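Local coordinates for protein alpha-glucosidase (Pseudoalteromonas sp. K8, PDB 5HQA) that hydrolyses alpha-glucosides as a chloride-activated member of glycoside hydrolase family 97, holding a calcium ion where acarbose binds, at residues 450-462 against 482-494. Numbering follows the deposited sequence.
With CA (calcium ion), chain C; AC1 (4,6-dideoxy-4-{[(1S,4R,5S,6S)-4,5,6-trihydroxy-3-(hydroxymethyl)cyclohex-2-en-1-yl]amino}-alpha-D-glucopyranose), chain B.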
loop_
_atom_site.group_PDB
_atom_site.type_symbol
_atom_site.label_atom_id
_atom_site.label_comp_id
_atom_site.label_asym_id
_atom_site.label_seq_id
_atom_site.Cartn_x
_atom_site.Cartn_y
_atom_site.Cartn_z
ATOM N N ASN A 450 -13.533 -0.037 -5.144
ATOM C CA ASN A 450 -13.571 -1.428 -4.710
ATOM C C ASN A 450 -12.184 -2.052 -4.643
ATOM O O ASN A 450 -12.058 -3.205 -4.220
ATOM C CB ASN A 450 -14.471 -2.263 -5.625
ATOM C CG ASN A 450 -13.888 -2.440 -6.997
ATOM O OD1 ASN A 450 -13.367 -1.492 -7.582
ATOM N ND2 ASN A 450 -13.939 -3.662 -7.514
ATOM N N TRP A 451 -11.139 -1.324 -5.048
ATOM C CA TRP A 451 -9.764 -1.805 -4.894
ATOM C C TRP A 451 -9.304 -1.393 -3.499
ATOM O O TRP A 451 -8.629 -0.381 -3.301
ATOM C CB TRP A 451 -8.859 -1.239 -5.984
ATOM C CG TRP A 451 -7.675 -2.125 -6.282
ATOM C CD1 TRP A 451 -7.267 -3.217 -5.566
ATOM C CD2 TRP A 451 -6.779 -2.015 -7.390
ATOM N NE1 TRP A 451 -6.166 -3.791 -6.160
ATOM C CE2 TRP A 451 -5.848 -3.072 -7.283
ATOM C CE3 TRP A 451 -6.675 -1.130 -8.467
ATOM C CZ2 TRP A 451 -4.824 -3.265 -8.211
ATOM C CZ3 TRP A 451 -5.661 -1.327 -9.395
ATOM C CH2 TRP A 451 -4.750 -2.386 -9.260
ATOM N N ILE A 452 -9.686 -2.203 -2.509
ATOM C CA ILE A 452 -9.695 -1.696 -1.138
ATOM C C ILE A 452 -8.322 -1.774 -0.476
ATOM O O ILE A 452 -7.986 -0.912 0.344
ATOM C CB ILE A 452 -10.766 -2.417 -0.298
ATOM C CG1 ILE A 452 -10.586 -3.933 -0.355
ATOM C CG2 ILE A 452 -12.145 -2.029 -0.794
ATOM C CD1 ILE A 452 -11.557 -4.682 0.526
ATOM N N THR A 453 -7.502 -2.764 -0.809
ATOM C CA THR A 453 -6.214 -2.891 -0.145
ATOM C C THR A 453 -5.336 -3.839 -0.960
ATOM O O THR A 453 -5.770 -4.421 -1.960
ATOM C CB THR A 453 -6.398 -3.361 1.308
ATOM O OG1 THR A 453 -5.188 -3.144 2.047
ATOM C CG2 THR A 453 -6.785 -4.851 1.374
ATOM N N ARG A 454 -4.085 -3.973 -0.531
ATOM C CA ARG A 454 -3.151 -4.879 -1.184
ATOM C C ARG A 454 -2.011 -5.176 -0.225
ATOM O O ARG A 454 -1.861 -4.532 0.815
ATOM C CB ARG A 454 -2.614 -4.285 -2.492
ATOM C CG ARG A 454 -1.563 -3.183 -2.291
ATOM C CD ARG A 454 -1.426 -2.352 -3.565
ATOM N NE ARG A 454 -2.693 -1.698 -3.881
ATOM C CZ ARG A 454 -3.138 -1.469 -5.113
ATOM N NH1 ARG A 454 -2.418 -1.845 -6.170
ATOM N NH2 ARG A 454 -4.311 -0.860 -5.287
ATOM N N GLU A 455 -1.202 -6.163 -0.593
ATOM C CA GLU A 455 -0.021 -6.472 0.203
ATOM C C GLU A 455 1.164 -5.678 -0.355
ATOM O O GLU A 455 1.307 -4.490 -0.045
ATOM C CB GLU A 455 0.224 -7.983 0.217
ATOM C CG GLU A 455 1.210 -8.438 1.270
ATOM C CD GLU A 455 1.353 -9.953 1.290
ATOM O OE1 GLU A 455 1.719 -10.538 0.245
ATOM O OE2 GLU A 455 1.075 -10.558 2.347
ATOM N N GLY A 456 2.007 -6.288 -1.185
ATOM C CA GLY A 456 3.061 -5.498 -1.830
ATOM C C GLY A 456 4.154 -5.005 -0.900
ATOM O O GLY A 456 4.680 -3.890 -1.084
ATOM N N ALA A 457 4.515 -5.821 0.088
ATOM C CA ALA A 457 5.514 -5.591 1.123
ATOM C C ALA A 457 5.496 -6.835 1.999
ATOM O O ALA A 457 4.558 -7.638 1.933
ATOM C CB ALA A 457 5.215 -4.336 1.964
ATOM N N ARG A 458 6.527 -6.990 2.822
ATOM C CA ARG A 458 6.523 -8.080 3.790
ATOM C C ARG A 458 5.517 -7.787 4.900
ATOM O O ARG A 458 5.655 -6.799 5.630
ATOM C CB ARG A 458 7.918 -8.276 4.371
ATOM C CG ARG A 458 8.868 -8.989 3.416
ATOM C CD ARG A 458 10.286 -9.067 3.987
ATOM N NE ARG A 458 10.344 -9.751 5.282
ATOM C CZ ARG A 458 11.164 -10.759 5.571
ATOM N NH1 ARG A 458 12.009 -11.233 4.659
ATOM N NH2 ARG A 458 11.146 -11.294 6.788
ATOM N N GLY A 459 4.503 -8.645 5.026
ATOM C CA GLY A 459 3.552 -8.578 6.107
ATOM C C GLY A 459 3.769 -9.662 7.147
ATOM O O GLY A 459 4.853 -10.252 7.264
ATOM N N GLN A 460 2.705 -9.936 7.913
ATOM C CA GLN A 460 2.776 -10.877 9.032
ATOM C C GLN A 460 3.226 -12.269 8.603
ATOM O O GLN A 460 3.850 -12.988 9.396
ATOM C CB GLN A 460 1.404 -10.968 9.699
ATOM C CG GLN A 460 1.394 -11.658 11.052
ATOM C CD GLN A 460 1.818 -10.716 12.165
ATOM O OE1 GLN A 460 2.988 -10.690 12.563
ATOM N NE2 GLN A 460 0.865 -9.931 12.672
ATOM N N GLU A 461 2.899 -12.684 7.375
ATOM C CA GLU A 461 3.214 -14.049 6.956
ATOM C C GLU A 461 4.706 -14.345 7.055
ATOM O O GLU A 461 5.093 -15.478 7.357
ATOM C CB GLU A 461 2.728 -14.292 5.528
ATOM C CG GLU A 461 3.326 -13.324 4.506
ATOM C CD GLU A 461 2.966 -13.687 3.079
ATOM O OE1 GLU A 461 2.408 -14.787 2.879
ATOM O OE2 GLU A 461 3.248 -12.888 2.155
ATOM N N PHE A 462 5.565 -13.348 6.810
ATOM C CA PHE A 462 7.001 -13.601 6.922
ATOM C C PHE A 462 7.432 -13.863 8.352
ATOM O O PHE A 462 8.553 -14.334 8.563
ATOM C CB PHE A 462 7.806 -12.442 6.333
ATOM C CG PHE A 462 7.884 -12.488 4.842
ATOM C CD1 PHE A 462 6.826 -12.024 4.066
ATOM C CD2 PHE A 462 8.987 -13.041 4.214
ATOM C CE1 PHE A 462 6.882 -12.101 2.675
ATOM C CE2 PHE A 462 9.056 -13.118 2.828
ATOM C CZ PHE A 462 8.004 -12.651 2.056
ATOM N N ARG A 482 6.455 2.003 2.264
ATOM C CA ARG A 482 5.304 1.312 1.684
ATOM C C ARG A 482 3.978 2.001 2.014
ATOM O O ARG A 482 3.106 2.132 1.146
ATOM C CB ARG A 482 5.288 -0.139 2.174
ATOM C CG ARG A 482 3.961 -0.855 1.981
ATOM C CD ARG A 482 3.623 -1.085 0.502
ATOM N NE ARG A 482 2.346 -1.791 0.390
ATOM C CZ ARG A 482 1.155 -1.212 0.523
ATOM N NH1 ARG A 482 0.047 -1.940 0.431
ATOM N NH2 ARG A 482 1.070 0.098 0.740
ATOM N N MET A 483 3.800 2.452 3.262
ATOM C CA MET A 483 2.498 2.999 3.640
ATOM C C MET A 483 2.235 4.368 3.019
ATOM O O MET A 483 1.081 4.813 3.010
ATOM C CB MET A 483 2.358 3.077 5.164
ATOM C CG MET A 483 2.414 1.718 5.865
ATOM S SD MET A 483 1.370 0.424 5.133
ATOM C CE MET A 483 -0.267 1.070 5.473
ATOM N N LEU A 484 3.264 5.046 2.495
ATOM C CA LEU A 484 3.009 6.267 1.733
ATOM C C LEU A 484 2.237 5.988 0.447
ATOM O O LEU A 484 1.594 6.899 -0.092
ATOM C CB LEU A 484 4.324 6.977 1.406
ATOM C CG LEU A 484 5.228 7.363 2.585
ATOM C CD1 LEU A 484 6.420 8.166 2.072
ATOM C CD2 LEU A 484 4.467 8.151 3.651
ATOM N N ALA A 485 2.284 4.753 -0.059
ATOM C CA ALA A 485 1.575 4.426 -1.290
ATOM C C ALA A 485 0.079 4.254 -1.071
ATOM O O ALA A 485 -0.700 4.517 -1.991
ATOM C CB ALA A 485 2.159 3.157 -1.918
ATOM N N GLY A 486 -0.345 3.826 0.121
ATOM C CA GLY A 486 -1.744 3.560 0.391
ATOM C C GLY A 486 -1.925 2.386 1.344
ATOM O O GLY A 486 -0.954 1.879 1.920
ATOM N N PRO A 487 -3.171 1.923 1.515
ATOM C CA PRO A 487 -3.449 0.903 2.545
ATOM C C PRO A 487 -2.724 -0.415 2.296
ATOM O O PRO A 487 -2.420 -0.784 1.159
ATOM C CB PRO A 487 -4.973 0.720 2.469
ATOM C CG PRO A 487 -5.388 1.314 1.139
ATOM C CD PRO A 487 -4.402 2.422 0.874
ATOM N N MET A 488 -2.450 -1.135 3.384
ATOM C CA MET A 488 -1.791 -2.428 3.284
ATOM C C MET A 488 -2.532 -3.456 4.114
ATOM O O MET A 488 -2.875 -3.192 5.271
ATOM C CB MET A 488 -0.338 -2.367 3.745
ATOM C CG MET A 488 0.332 -3.743 3.724
ATOM S SD MET A 488 2.001 -3.710 4.383
ATOM C CE MET A 488 2.484 -5.437 4.192
ATOM N N ASP A 489 -2.761 -4.629 3.519
ATOM C CA ASP A 489 -3.280 -5.810 4.214
ATOM C C ASP A 489 -2.103 -6.518 4.888
ATOM O O ASP A 489 -1.513 -7.458 4.353
ATOM C CB ASP A 489 -3.998 -6.725 3.220
ATOM C CG ASP A 489 -4.685 -7.925 3.886
ATOM O OD1 ASP A 489 -5.321 -7.747 4.957
ATOM O OD2 ASP A 489 -4.610 -9.049 3.312
ATOM N N PHE A 490 -1.750 -6.043 6.091
ATOM C CA PHE A 490 -0.604 -6.579 6.832
ATOM C C PHE A 490 -0.939 -7.865 7.587
ATOM O O PHE A 490 -0.029 -8.648 7.900
ATOM C CB PHE A 490 -0.086 -5.517 7.816
ATOM C CG PHE A 490 1.153 -5.936 8.571
ATOM C CD1 PHE A 490 2.414 -5.693 8.043
ATOM C CD2 PHE A 490 1.052 -6.581 9.803
ATOM C CE1 PHE A 490 3.561 -6.092 8.725
ATOM C CE2 PHE A 490 2.194 -6.991 10.496
ATOM C CZ PHE A 490 3.450 -6.746 9.952
ATOM N N THR A 491 -2.225 -8.108 7.849
ATOM C CA THR A 491 -2.804 -9.128 8.731
ATOM C C THR A 491 -2.187 -9.033 10.129
ATOM O O THR A 491 -1.434 -9.919 10.550
ATOM C CB THR A 491 -2.681 -10.549 8.144
ATOM O OG1 THR A 491 -1.343 -11.046 8.248
ATOM C CG2 THR A 491 -3.113 -10.576 6.675
ATOM N N PRO A 492 -2.513 -7.987 10.890
ATOM C CA PRO A 492 -1.977 -7.837 12.245
ATOM C C PRO A 492 -2.671 -8.779 13.227
ATOM O O PRO A 492 -3.576 -9.537 12.876
ATOM C CB PRO A 492 -2.286 -6.377 12.568
ATOM C CG PRO A 492 -3.543 -6.115 11.824
ATOM C CD PRO A 492 -3.397 -6.866 10.527
ATOM N N GLY A 493 -2.223 -8.724 14.482
ATOM C CA GLY A 493 -2.980 -9.329 15.566
ATOM C C GLY A 493 -2.603 -10.747 15.956
ATOM O O GLY A 493 -3.474 -11.531 16.342
ATOM N N ILE A 494 -1.324 -11.102 15.890
ATOM C CA ILE A 494 -0.904 -12.421 16.360
ATOM C C ILE A 494 -0.757 -12.370 17.876
ATOM O O ILE A 494 0.022 -11.574 18.412
ATOM C CB ILE A 494 0.401 -12.873 15.681
ATOM C CG1 ILE A 494 0.183 -13.085 14.180
ATOM C CG2 ILE A 494 0.918 -14.169 16.309
ATOM C CD1 ILE A 494 -0.876 -14.137 13.856
HETATM CA CA CA C . 2.656 -12.613 -0.060
HETATM C C1 AC1 B . 6.075 -17.136 -1.273
HETATM O O2 AC1 B . 6.879 -14.949 -1.827
HETATM C C2 AC1 B . 5.678 -15.725 -1.680
HETATM C C4A AC1 B . -1.372 -16.431 1.039
HETATM C C3 AC1 B . 4.738 -15.102 -0.682
HETATM O O3 AC1 B . 4.439 -13.745 -1.055
HETATM C C4 AC1 B . 3.490 -15.937 -0.566
HETATM N N4A AC1 B . 2.382 -15.255 0.174
HETATM C C5 AC1 B . 4.022 -17.152 0.179
HETATM O O5 AC1 B . 4.900 -17.910 -0.753
HETATM C C6 AC1 B . 2.971 -18.079 0.706
HETATM C C1B AC1 B . 1.042 -15.293 -0.515
HETATM C C2B AC1 B . -0.077 -14.426 0.369
HETATM O O2B AC1 B . 0.498 -13.153 0.661
HETATM C C3B AC1 B . -0.492 -15.137 1.508
HETATM O O3B AC1 B . -1.321 -14.351 2.399
HETATM O O4 AC1 B . -1.690 -17.236 2.158
HETATM C C5B AC1 B . -0.706 -17.237 0.042
HETATM C C7B AC1 B . 0.546 -16.602 -0.780
HETATM C C6B AC1 B . -1.528 -18.356 -0.618
HETATM O O6B AC1 B . -2.431 -17.759 -1.495
HETATM O O HOH W 1 -3.744 -0.488 -1.394
HETATM O O HOH W 2 0.649 -9.203 4.653
HETATM O O HOH W 3 0.498 -11.373 6.111
#
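The backbone carbonyl of Glu-455 and the guanidinium of Arg-482 meet in a buried, mainly polar contact at the C-terminal end of a TIM-barrel strand, where strand 451-454 and the loop after it lie against Arg-482 and residues 487-494, just beneath the calcium and acarbose site. Arg-482 grips Glu-455 O side-on with both NE and NH1, each 2.9 Å away and with the oxygen in the guanidinium plane. NH1 also donates to Pro-487 O at 2.8 Å and NH2 to Gly-486 O, so the flat group ties both backbones together, while Met-488 CB packs over one of its faces. With an alanine at Arg-482, Glu-455 O is likely to lose both donors, and the loop bearing the calcium ligand to gain freedom to shift. Alongside, Asp-489 N donates to Arg-454 O at 2.9 Å from above the carbonyl plane. The fully extended Met-488 chain brings CE to Ala-457 CB, 3.7 Å away. Further on, Gln-460 N bonds straight to Phe-490 O (3.0 Å, 163° at the hydrogen) and sits over the centre of the Phe-490 ring. The Gln-460 chain, bent at CB-CG (chi2 82°), lets NE2 reach Thr-491 O at 3.1 Å and lays CD against Ile-494 CG1; Asn-463 takes its OE1. From this scaffold Glu-455 OE1 and Glu-461 OE2 each bind the calcium ion at 2.3 Å, with Glu-154 and Glu-437 completing the protein ligands and AC1 supplying O3, N4A and O2B. Water 2 lies between Glu-455 OE2 and Asp-489 O, within hydrogen-bonding distance of each. Strand 451-454 pairs with parallel strand 432-435, helix 413-428 packs on Trp-451, strand 527-529 touches Thr-453 and Thr-491, and helix 271-274 meets Gln-460 and Ile-494 through Trp-271.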